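Local coordinates for protein pyridine nucleotide-disulphide oxidoreductase dimerisation region (Escherichia coli BL21, PDB 6KYY) that acts as a hypochlorous acid-induced, FAD-binding flavoprotein disulfide reductase that binds copper(II) and is probably involved in resistance to reactive chlorine species, at residues B[116-120]-B[121-125]; B[265-268]-B[269-272]; B[94-97]-B[98-101]. All coordinates share one frame; numbering follows the deposited sequence.

How the interactions relate
Along the chain the order is interaction 3, interaction 1, interaction 2. Interactions 1 and 3 reach the same mixed sheet of the FAD-binding part: 94-101 leads from helix 71-94 into strand 99-103, while 116-125 joins the antiparallel strands 113-116 and 123-127. Their centres lie about 19 Å apart. Interaction 2 sits in the loop before strand 294-296, which belongs to that sheet too. Its centre is about 17 Å from the centre of interaction 1 and about 26 Å from that of interaction 3. None of the three touches another, but Gln105 hydrogen-bonds to both His117 and Ser265, tying the copper-bearing loop of interaction 2 to the hairpin of interaction 1.

Interaction 1. Residues B[116-120]-B[121-125]; sequences VHRPE and GNLEI
Arg118 lays one face of its guanidinium against Leu123, whose CD2 sits above the plane, toward its rim, and comes within 3.6 Å of NH2. At the edge of the same group, NE donates to the backbone Gly121 O at 3.0 Å. That oxygen lies in the guanidinium plane and the C=O points almost straight at NE (167°), an arrangement consistent with the bond holding the group's rotation, with Leu123 against one face. CG starts between the backbone N and the carbonyl carbon (chi1 44°), which turns the chain back over the second half of the loop.

The loop is the tip of a beta hairpin between strands 113-116 and 123-127. Arg118 to Gly121 form a type I turn, closed by Gly121 N to Arg118 O at 3.1 Å; Gly121 takes a positive phi of 112°. Below the turn Val116 and Leu123 are an antiparallel hydrogen-bonded pair, though both bonds are weak. On the face they share, Val116 CG2 packs on Leu123 CB at 3.6 Å and CG1 on Ile125 CD1 at 4.1 Å, with Ile39 of strand 36-40 against Val116 and Ile125. His117 brings CD2 to 3.7 Å from Asn122 OD1, ring and amide nearly perpendicular, while its ND1 hydrogen-bonds to Gln105 O.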
ATOM      1  N   VAL B 116      24.476  29.495 -20.716  1.00 21.94           N
ATOM      2  CA  VAL B 116      23.683  28.382 -21.221  1.00 27.85           C
ATOM      3  C   VAL B 116      24.173  28.043 -22.621  1.00 19.61           C
ATOM      4  O   VAL B 116      24.467  28.930 -23.432  1.00 25.69           O
ATOM      5  CB  VAL B 116      22.174  28.703 -21.190  1.00 25.37           C
ATOM      6  CG1 VAL B 116      21.803  29.364 -19.869  1.00 26.62           C
ATOM      7  CG2 VAL B 116      21.755  29.577 -22.361  1.00 19.47           C
ATOM      8  N   HIS B 117      24.309  26.750 -22.890  1.00 32.19           N
ATOM      9  CA  HIS B 117      24.872  26.254 -24.141  1.00 26.10           C
ATOM     10  C   HIS B 117      23.742  25.669 -24.980  1.00 24.95           C
ATOM     11  O   HIS B 117      23.293  24.544 -24.739  1.00 28.40           O
ATOM     12  CB  HIS B 117      25.961  25.216 -23.878  1.00 30.98           C
ATOM     13  CG  HIS B 117      27.247  25.798 -23.378  1.00 33.99           C
ATOM     14  ND1 HIS B 117      27.545  25.903 -22.036  1.00 37.50           N
ATOM     15  CD2 HIS B 117      28.316  26.300 -24.040  1.00 28.23           C
ATOM     16  CE1 HIS B 117      28.742  26.445 -21.893  1.00 35.06           C
ATOM     17  NE2 HIS B 117      29.231  26.695 -23.094  1.00 26.79           N
ATOM     18  N   ARG B 118      23.277  26.443 -25.954  1.00 23.89           N
ATOM     19  CA  ARG B 118      22.382  25.945 -26.983  1.00 35.48           C
ATOM     20  C   ARG B 118      23.102  25.985 -28.320  1.00 33.49           C
ATOM     21  O   ARG B 118      23.761  26.988 -28.626  1.00 24.93           O
ATOM     22  CB  ARG B 118      21.094  26.775 -27.047  1.00 13.26           C
ATOM     23  CG  ARG B 118      21.313  28.274 -26.979  1.00 25.84           C
ATOM     24  CD  ARG B 118      20.002  29.041 -26.881  1.00 35.21           C
ATOM     25  NE  ARG B 118      20.008  30.253 -27.701  1.00 48.01           N
ATOM     26  CZ  ARG B 118      18.917  30.931 -28.045  1.00 62.29           C
ATOM     27  NH1 ARG B 118      17.723  30.522 -27.635  1.00 65.11           N
ATOM     28  NH2 ARG B 118      19.017  32.021 -28.795  1.00 44.41           N
ATOM     29  N   PRO B 119      23.013  24.928 -29.133  1.00 53.58           N
ATOM     30  CA  PRO B 119      23.825  24.867 -30.363  1.00 39.53           C
ATOM     31  C   PRO B 119      23.621  26.033 -31.319  1.00 27.59           C
ATOM     32  O   PRO B 119      24.388  26.156 -32.282  1.00 39.13           O
ATOM     33  CB  PRO B 119      23.387  23.545 -31.010  1.00 28.28           C
ATOM     34  CG  PRO B 119      22.867  22.723 -29.879  1.00 28.85           C
ATOM     35  CD  PRO B 119      22.247  23.690 -28.909  1.00 29.46           C
ATOM     36  N   GLU B 120      22.631  26.896 -31.086  1.00 40.67           N
ATOM     37  CA  GLU B 120      22.327  27.999 -31.986  1.00 40.26           C
ATOM     38  C   GLU B 120      22.872  29.335 -31.487  1.00 49.43           C
ATOM     39  O   GLU B 120      22.392  30.390 -31.914  1.00 41.31           O
ATOM     40  CB  GLU B 120      20.816  28.082 -32.207  1.00 29.96           C
ATOM     41  CG  GLU B 120      20.147  26.733 -32.482  1.00 47.91           C
ATOM     42  CD  GLU B 120      20.771  25.972 -33.647  1.00 65.96           C
ATOM     43  OE1 GLU B 120      21.756  26.462 -34.237  1.00 61.14           O
ATOM     44  OE2 GLU B 120      20.271  24.873 -33.972  1.00 44.19           O
ATOM     45  N   GLY B 121      23.859  29.312 -30.606  1.00 52.86           N
ATOM     46  CA  GLY B 121      24.446  30.526 -30.062  1.00 40.16           C
ATOM     47  C   GLY B 121      24.112  30.672 -28.588  1.00 37.07           C
ATOM     48  O   GLY B 121      22.971  30.460 -28.165  1.00 36.76           O
ATOM     49  N   ASN B 122      25.112  31.057 -27.799  1.00 19.60           N
ATOM     50  CA  ASN B 122      24.974  31.065 -26.350  1.00 21.92           C
ATOM     51  C   ASN B 122      24.100  32.225 -25.873  1.00 33.76           C
ATOM     52  O   ASN B 122      23.843  33.192 -26.595  1.00 19.62           O
ATOM     53  CB  ASN B 122      26.347  31.157 -25.683  1.00 15.57           C
ATOM     54  CG  ASN B 122      27.162  29.892 -25.848  1.00 18.89           C
ATOM     55  OD1 ASN B 122      26.623  28.824 -26.136  1.00 27.27           O
ATOM     56  ND2 ASN B 122      28.472  30.008 -25.665  1.00 23.62           N
ATOM     57  N   LEU B 123      23.638  32.105 -24.627  1.00 16.81           N
ATOM     58  CA  LEU B 123      22.954  33.175 -23.917  1.00 21.35           C
ATOM     59  C   LEU B 123      23.621  33.378 -22.563  1.00 21.88           C
ATOM     60  O   LEU B 123      24.336  32.506 -22.062  1.00 31.79           O
ATOM     61  CB  LEU B 123      21.460  32.876 -23.704  1.00 25.74           C
ATOM     62  CG  LEU B 123      20.571  32.480 -24.883  1.00 41.01           C
ATOM     63  CD1 LEU B 123      19.158  32.193 -24.389  1.00 14.17           C
ATOM     64  CD2 LEU B 123      20.558  33.567 -25.941  1.00 48.70           C
ATOM     65  N   GLU B 124      23.372  34.542 -21.967  1.00 19.30           N
ATOM     66  CA  GLU B 124      23.891  34.885 -20.651  1.00 13.00           C
ATOM     67  C   GLU B 124      22.727  35.220 -19.729  1.00 15.29           C
ATOM     68  O   GLU B 124      21.861  36.026 -20.087  1.00 11.60           O
ATOM     69  CB  GLU B 124      24.870  36.060 -20.731  1.00 18.53           C
ATOM     70  CG  GLU B 124      26.335  35.644 -20.785  1.00 34.61           C
ATOM     71  CD  GLU B 124      26.753  35.134 -22.155  1.00 43.16           C
ATOM     72  OE1 GLU B 124      26.252  35.664 -23.170  1.00 26.96           O
ATOM     73  OE2 GLU B 124      27.585  34.205 -22.216  1.00 34.10           O
ATOM     74  N   ILE B 125      22.707  34.603 -18.550  1.00 15.06           N
ATOM     75  CA  ILE B 125      21.584  34.694 -17.625  1.00 19.00           C
ATOM     76  C   ILE B 125      22.113  35.053 -16.243  1.00 27.18           C
ATOM     77  O   ILE B 125      23.030  34.397 -15.737  1.00 22.11           O
ATOM     78  CB  ILE B 125      20.787  33.377 -17.573  1.00 24.29           C
ATOM     79  CG1 ILE B 125      20.208  33.063 -18.956  1.00 21.23           C
ATOM     80  CG2 ILE B 125      19.701  33.447 -16.504  1.00 23.27           C
ATOM     81  CD1 ILE B 125      19.012  32.155 -18.934  1.00 38.57           C
TER

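Interaction 2. Residues B[265-268]-B[269-272]; sequences SLHP and ENAG. With CU (copper (II) ion), chain P.
A copper(II) site at the surface of the chain sets the scene here: His267 offers NE2 to the metal at 2.5 Å, and the side chain of Glu269 runs beside that of the histidine, pointing the same way. The modelled CE1 lies even nearer the ion, so at this resolution the exact turn of the imidazole is doubtful. Glu269 OE1 meets the ring at its edge and in its plane, 3.2 Å from CD2, with the carboxylate set almost perpendicular to the ring (89°). As modelled, this is a contact with a ring carbon, and NE2 stays 4.5 Å from OE1, so the carboxylate does not bond to it; the negative carboxylate could still polarise the metal-bound imidazole. Glu269 gets there by bending sharply at its second torsion (chi2 -88°), which folds the acid back over the preceding residues. Its other oxygen, OE2, then rests 3.4 Å from Pro268 CD.

All this happens in the loop between strand 259-261 and strand 294-296, the latter part of the mixed sheet of the FAD-binding fold. Here the chain makes a short 3-10 turn: Ala271 N donates to Pro268 O at 3.1 Å, and Gly272 N follows with Glu269 O. Gly272 then leaves the turn with a positive phi of 77°, and its carbonyl accepts a hydrogen bond from Thr290 OG1. Asn270 places ND2 at 3.7 Å from His267 CB, on the way to its hydrogen bond with Phe108 O. Glu107 touches the histidine side chain.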
ATOM      1  N   SER B 265      30.729  19.600 -15.638  1.00 21.67           N
ATOM      2  CA  SER B 265      30.282  20.475 -16.714  1.00 36.96           C
ATOM      3  C   SER B 265      29.597  21.737 -16.203  1.00 32.90           C
ATOM      4  O   SER B 265      29.371  22.659 -16.994  1.00 36.04           O
ATOM      5  CB  SER B 265      29.344  19.716 -17.653  1.00 39.46           C
ATOM      6  OG  SER B 265      28.556  18.778 -16.943  1.00 31.49           O
ATOM      7  N   LEU B 266      29.257  21.798 -14.914  1.00 28.32           N
ATOM      8  CA  LEU B 266      28.738  23.033 -14.338  1.00 26.26           C
ATOM      9  C   LEU B 266      29.846  24.045 -14.086  1.00 20.75           C
ATOM     10  O   LEU B 266      29.584  25.253 -14.072  1.00 19.57           O
ATOM     11  CB  LEU B 266      27.998  22.737 -13.032  1.00 24.89           C
ATOM     12  CG  LEU B 266      26.510  23.081 -12.917  1.00 13.72           C
ATOM     13  CD1 LEU B 266      26.050  22.949 -11.472  1.00 12.34           C
ATOM     14  CD2 LEU B 266      26.223  24.479 -13.444  1.00 21.60           C
ATOM     15  N   HIS B 267      31.081  23.568 -13.896  1.00 23.06           N
ATOM     16  CA  HIS B 267      32.243  24.380 -13.549  1.00 29.44           C
ATOM     17  C   HIS B 267      31.946  25.233 -12.322  1.00 23.86           C
ATOM     18  O   HIS B 267      31.879  26.465 -12.424  1.00 20.31           O
ATOM     19  CB  HIS B 267      32.663  25.264 -14.724  1.00 20.35           C
ATOM     20  CG  HIS B 267      33.175  24.500 -15.904  1.00 23.53           C
ATOM     21  ND1 HIS B 267      32.458  24.368 -17.073  1.00 41.38           N
ATOM     22  CD2 HIS B 267      34.335  23.827 -16.097  1.00 20.28           C
ATOM     23  CE1 HIS B 267      33.152  23.648 -17.935  1.00 28.41           C
ATOM     24  NE2 HIS B 267      34.295  23.306 -17.368  1.00 25.38           N
ATOM     25  N   PRO B 268      31.768  24.622 -11.146  1.00 20.36           N
ATOM     26  CA  PRO B 268      31.429  25.416  -9.955  1.00 22.33           C
ATOM     27  C   PRO B 268      32.604  26.195  -9.396  1.00 27.41           C
ATOM     28  O   PRO B 268      32.393  27.099  -8.578  1.00 11.93           O
ATOM     29  CB  PRO B 268      30.931  24.363  -8.951  1.00  7.74           C
ATOM     30  CG  PRO B 268      31.019  23.023  -9.659  1.00 11.77           C
ATOM     31  CD  PRO B 268      31.936  23.199 -10.821  1.00 21.43           C
ATOM     32  N   GLU B 269      33.832  25.873  -9.813  1.00 10.70           N
ATOM     33  CA  GLU B 269      35.006  26.572  -9.305  1.00  8.90           C
ATOM     34  C   GLU B 269      34.960  28.063  -9.621  1.00 25.03           C
ATOM     35  O   GLU B 269      35.437  28.880  -8.826  1.00 15.48           O
ATOM     36  CB  GLU B 269      36.275  25.944  -9.887  1.00 20.38           C
ATOM     37  CG  GLU B 269      36.276  25.822 -11.408  1.00 35.08           C
ATOM     38  CD  GLU B 269      35.649  24.530 -11.901  1.00 32.30           C
ATOM     39  OE1 GLU B 269      35.545  24.349 -13.133  1.00 18.01           O
ATOM     40  OE2 GLU B 269      35.258  23.694 -11.059  1.00 28.54           O
ATOM     41  N   ASN B 270      34.379  28.436 -10.764  1.00 18.78           N
ATOM     42  CA  ASN B 270      34.333  29.834 -11.179  1.00 21.95           C
ATOM     43  C   ASN B 270      33.431  30.689 -10.299  1.00 21.73           C
ATOM     44  O   ASN B 270      33.506  31.919 -10.381  1.00 34.46           O
ATOM     45  CB  ASN B 270      33.868  29.935 -12.633  1.00 17.78           C
ATOM     46  CG  ASN B 270      34.780  29.196 -13.590  1.00 23.03           C
ATOM     47  OD1 ASN B 270      35.992  29.127 -13.384  1.00 19.96           O
ATOM     48  ND2 ASN B 270      34.200  28.639 -14.647  1.00  6.82           N
ATOM     49  N   ALA B 271      32.586  30.079  -9.469  1.00 20.81           N
ATOM     50  CA  ALA B 271      31.662  30.812  -8.615  1.00 20.78           C
ATOM     51  C   ALA B 271      32.037  30.739  -7.141  1.00 23.24           C
ATOM     52  O   ALA B 271      31.278  31.221  -6.295  1.00 19.91           O
ATOM     53  CB  ALA B 271      30.236  30.294  -8.816  1.00 27.47           C
ATOM     54  N   GLY B 272      33.188  30.155  -6.814  1.00 18.14           N
ATOM     55  CA  GLY B 272      33.561  29.971  -5.426  1.00 24.24           C
ATOM     56  C   GLY B 272      32.853  28.832  -4.733  1.00 16.58           C
ATOM     57  O   GLY B 272      32.786  28.817  -3.501  1.00 15.03           O
TER
HETATM   58 CU    CU P 503      33.481  22.185 -19.394  1.00 51.72          CU

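Interaction 3. Residues B[94-97]-B[98-101]; sequences ADMP and NIDV
Met96 reaches across Ile99 at an angle, its thioether ending on an Ile99 methyl. Its CB lies 4.3 Å from Ile99 CG1, CG comes 4.4 Å from Ile99 CD1, and SD comes nearest of the Met96 side-chain atoms, 4.1 Å from the same CD1. CG stands opposite the carbonyl carbon (chi1 -54°), and the bend at chi3 (67°) then turns CE away from that methyl. The methionine also packs on Val27 of helix 20-31, the helix that receives Ile99 on Ala26 and Ala30.

Between these two side chains the backbone makes a type I turn from Met96 to Ile99, closed by the backbone bond from Ile99 N to Met96 O at 3.3 Å. Pro97 and Asn98 occupy its corners. The turn ends the connection from helix 71-94 and starts strand 99-103, which pairs in parallel with strand 36-40. One step further out, Ala94 CB, at the helix end, meets Val101 CG2 at 4.2 Å; Val101 also touches Phe90 and Leu93 of that helix, and Tyr46 of the FAD-binding loop.

The Met96-Ile99 and Ala94-Val101 side-chain pairs are apolar and carry no directional bond; the Ile99 N to Met96 O bond is the one hydrogen bond across the contact, and it fixes the turn.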
ATOM      1  N   ALA B  94       5.881  26.040 -17.738  1.00 33.02           N
ATOM      2  CA  ALA B  94       5.913  26.977 -18.855  1.00 22.99           C
ATOM      3  C   ALA B  94       4.642  27.808 -18.970  1.00 24.80           C
ATOM      4  O   ALA B  94       4.647  28.823 -19.673  1.00 25.53           O
ATOM      5  CB  ALA B  94       6.159  26.223 -20.163  1.00 19.18           C
ATOM      6  N   ASP B  95       3.558  27.407 -18.304  1.00 26.75           N
ATOM      7  CA  ASP B  95       2.314  28.162 -18.387  1.00 22.57           C
ATOM      8  C   ASP B  95       2.258  29.317 -17.397  1.00 21.10           C
ATOM      9  O   ASP B  95       1.432  30.219 -17.568  1.00 38.56           O
ATOM     10  CB  ASP B  95       1.116  27.238 -18.165  1.00 29.29           C
ATOM     11  CG  ASP B  95       0.974  26.197 -19.256  1.00 34.44           C
ATOM     12  OD1 ASP B  95       1.577  26.381 -20.335  1.00 33.21           O
ATOM     13  OD2 ASP B  95       0.265  25.194 -19.034  1.00 37.62           O
ATOM     14  N   MET B  96       3.104  29.313 -16.377  1.00 26.31           N
ATOM     15  CA  MET B  96       3.125  30.417 -15.425  1.00 39.65           C
ATOM     16  C   MET B  96       3.880  31.598 -16.025  1.00 30.73           C
ATOM     17  O   MET B  96       4.972  31.414 -16.570  1.00 41.92           O
ATOM     18  CB  MET B  96       3.770  29.985 -14.112  1.00 27.92           C
ATOM     19  CG  MET B  96       3.137  28.746 -13.498  1.00 24.04           C
ATOM     20  SD  MET B  96       3.464  28.583 -11.733  1.00 37.75           S
ATOM     21  CE  MET B  96       2.561  29.989 -11.088  1.00 20.43           C
ATOM     22  N   PRO B  97       3.333  32.814 -15.951  1.00 31.92           N
ATOM     23  CA  PRO B  97       3.993  33.953 -16.612  1.00 41.42           C
ATOM     24  C   PRO B  97       5.361  34.286 -16.041  1.00 38.50           C
ATOM     25  O   PRO B  97       6.228  34.764 -16.782  1.00 35.32           O
ATOM     26  CB  PRO B  97       2.999  35.106 -16.402  1.00 22.03           C
ATOM     27  CG  PRO B  97       1.694  34.448 -16.068  1.00 25.93           C
ATOM     28  CD  PRO B  97       2.050  33.192 -15.338  1.00 30.17           C
ATOM     29  N   ASN B  98       5.586  34.044 -14.751  1.00 43.16           N
ATOM     30  CA  ASN B  98       6.835  34.410 -14.097  1.00 16.61           C
ATOM     31  C   ASN B  98       7.911  33.333 -14.207  1.00 27.15           C
ATOM     32  O   ASN B  98       8.953  33.454 -13.555  1.00 16.78           O
ATOM     33  CB  ASN B  98       6.587  34.733 -12.621  1.00 28.46           C
ATOM     34  CG  ASN B  98       5.260  35.428 -12.389  1.00 30.84           C
ATOM     35  OD1 ASN B  98       4.212  34.786 -12.331  1.00 58.36           O
ATOM     36  ND2 ASN B  98       5.300  36.749 -12.246  1.00 31.43           N
ATOM     37  N   ILE B  99       7.691  32.291 -15.005  1.00 22.20           N
ATOM     38  CA  ILE B  99       8.657  31.210 -15.177  1.00 21.24           C
ATOM     39  C   ILE B  99       9.114  31.191 -16.629  1.00 27.96           C
ATOM     40  O   ILE B  99       8.287  31.237 -17.547  1.00 28.30           O
ATOM     41  CB  ILE B  99       8.071  29.843 -14.778  1.00 23.52           C
ATOM     42  CG1 ILE B  99       7.976  29.727 -13.260  1.00 21.00           C
ATOM     43  CG2 ILE B  99       8.932  28.712 -15.317  1.00 20.43           C
ATOM     44  CD1 ILE B  99       7.464  28.383 -12.784  1.00 24.98           C
ATOM     45  N   ASP B 100      10.427  31.123 -16.830  1.00 24.56           N
ATOM     46  CA  ASP B 100      11.031  30.981 -18.152  1.00 18.27           C
ATOM     47  C   ASP B 100      11.816  29.673 -18.168  1.00 19.22           C
ATOM     48  O   ASP B 100      12.923  29.602 -17.627  1.00 35.82           O
ATOM     49  CB  ASP B 100      11.932  32.169 -18.479  1.00 12.08           C
ATOM     50  CG  ASP B 100      11.157  33.374 -18.963  1.00 19.46           C
ATOM     51  OD1 ASP B 100      11.405  34.484 -18.446  1.00 32.16           O
ATOM     52  OD2 ASP B 100      10.301  33.214 -19.857  1.00 21.18           O
ATOM     53  N   VAL B 101      11.244  28.638 -18.776  1.00 14.45           N
ATOM     54  CA  VAL B 101      11.955  27.378 -18.966  1.00 15.35           C
ATOM     55  C   VAL B 101      12.919  27.571 -20.134  1.00 16.59           C
ATOM     56  O   VAL B 101      12.497  27.720 -21.282  1.00 21.17           O
ATOM     57  CB  VAL B 101      10.992  26.214 -19.223  1.00 14.22           C
ATOM     58  CG1 VAL B 101      11.747  24.893 -19.204  1.00 10.11           C
ATOM     59  CG2 VAL B 101       9.879  26.212 -18.187  1.00 12.09           C
TER